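Local coordinates for protein putative NADPH-dependent oxidoreductase (Desulfitobacterium hafniense DCB-2, PDB 3DB2) that is a putative NADPH-dependent oxidoreductase, probably transferring hydride between a nicotinamide cofactor held by its Rossmann domain and a substrate not yet identified, at residues 55-58 / 59-62. Residues are numbered along the deposited sequence; the frame is centred on the assembly and turned at random.
Sequences DATM and EALL
With CG set anti to the carbonyl carbon (chi1 -81°), D55 turns its carboxylate against the first turn of the following helix, meeting CA and CB of L61; the two side chains cross at about a right angle. D55 OD2 lies 3.4 Å from L61 CA, and the same oxygen accepts a hydrogen bond from T34 OG1 and forms a salt bridge with R64 NE. Replacing D55 by an alanine is likely to leave R64 NE without this carboxylate and T34 OG1 without its acceptor, and to open a gap beside L61. T57 occupies the N-cap position, its OG1 3.2 Å from A60 CB. Its carbonyl starts the helical bonding: L61 N reaches T57 O at 3.2 Å with an N-H...O angle of 156°, and L62 N bonds M58 O at 2.9 Å. A water links M58 N (2.6 Å), from which it accepts, to E59 OE1, to which it donates. Selenomethionine M58, bent at chi2 and chi3, brings CE to 4.2 Å from L62 CD1, and both side chains touch helix 79-88. The arrangement is a first helical turn with a threonine at the N-cap position, leading from strand 53-54, outermost in the parallel sheet of the Rossmann fold, into helix 58-62.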
loop_
_atom_site.group_PDB
_atom_site.type_symbol
_atom_site.label_atom_id
_atom_site.label_comp_id
_atom_site.label_asym_id
_atom_site.label_seq_id
_atom_site.Cartn_x
_atom_site.Cartn_y
_atom_site.Cartn_z
ATOM N N ASP C 55 -16.614 35.832 -24.955
ATOM C CA ASP C 55 -17.903 35.763 -25.656
ATOM C C ASP C 55 -19.012 35.757 -24.622
ATOM O O ASP C 55 -18.932 35.086 -23.594
ATOM C CB ASP C 55 -17.873 34.546 -26.561
ATOM C CG ASP C 55 -17.147 34.814 -27.862
ATOM O OD1 ASP C 55 -17.539 35.783 -28.527
ATOM O OD2 ASP C 55 -16.215 34.072 -28.231
ATOM N N ALA C 56 -20.073 36.520 -24.873
ATOM C CA ALA C 56 -21.195 36.618 -23.950
ATOM C C ALA C 56 -22.008 35.326 -23.906
ATOM O O ALA C 56 -22.642 35.021 -22.895
ATOM C CB ALA C 56 -22.080 37.786 -24.343
ATOM N N THR C 57 -22.018 34.583 -25.004
ATOM C CA THR C 57 -22.836 33.383 -25.105
ATOM C C THR C 57 -22.043 32.238 -25.731
ATOM O O THR C 57 -21.076 32.456 -26.470
ATOM C CB THR C 57 -24.083 33.711 -25.941
ATOM O OG1 THR C 57 -23.681 34.405 -27.127
ATOM C CG2 THR C 57 -24.973 34.714 -25.217
HETATM N N MSE C 58 -22.453 31.013 -25.447
HETATM C CA MSE C 58 -21.725 29.861 -26.008
HETATM C C MSE C 58 -21.855 29.881 -27.525
HETATM O O MSE C 58 -20.941 29.489 -28.236
HETATM C CB MSE C 58 -22.345 28.572 -25.443
HETATM C CG MSE C 58 -21.700 28.121 -24.132
HETATM SE SE MSE C 58 -19.782 27.801 -24.327
HETATM C CE MSE C 58 -19.958 26.048 -25.166
ATOM N N GLU C 59 -23.020 30.326 -27.993
ATOM C CA GLU C 59 -23.312 30.352 -29.431
ATOM C C GLU C 59 -22.312 31.252 -30.139
ATOM O O GLU C 59 -21.789 31.043 -31.231
ATOM C CB GLU C 59 -24.762 30.805 -29.588
ATOM C CG GLU C 59 -25.812 29.835 -29.090
ATOM C CD GLU C 59 -25.942 29.666 -27.594
ATOM O OE1 GLU C 59 -25.786 30.631 -26.813
ATOM O OE2 GLU C 59 -26.222 28.521 -27.169
ATOM N N ALA C 60 -21.951 32.329 -29.478
ATOM C CA ALA C 60 -21.100 33.384 -30.016
ATOM C C ALA C 60 -19.689 32.815 -30.154
ATOM O O ALA C 60 -18.945 33.044 -31.100
ATOM C CB ALA C 60 -21.153 34.600 -29.118
ATOM N N LEU C 61 -19.328 32.019 -29.136
ATOM C CA LEU C 61 -18.006 31.355 -29.163
ATOM C C LEU C 61 -17.983 30.342 -30.292
ATOM O O LEU C 61 -17.061 30.270 -31.112
ATOM C CB LEU C 61 -17.744 30.730 -27.800
ATOM C CG LEU C 61 -16.406 30.065 -27.490
ATOM C CD1 LEU C 61 -16.120 30.237 -26.007
ATOM C CD2 LEU C 61 -16.474 28.612 -27.923
ATOM N N LEU C 62 -19.031 29.524 -30.378
ATOM C CA LEU C 62 -19.003 28.426 -31.347
ATOM C C LEU C 62 -19.086 28.925 -32.775
ATOM O O LEU C 62 -18.658 28.221 -33.698
ATOM C CB LEU C 62 -20.116 27.458 -30.964
ATOM C CG LEU C 62 -19.892 26.717 -29.639
ATOM C CD1 LEU C 62 -21.135 25.969 -29.193
ATOM C CD2 LEU C 62 -18.708 25.753 -29.761
HETATM O O HOH W 1 -24.643 30.570 -24.083
#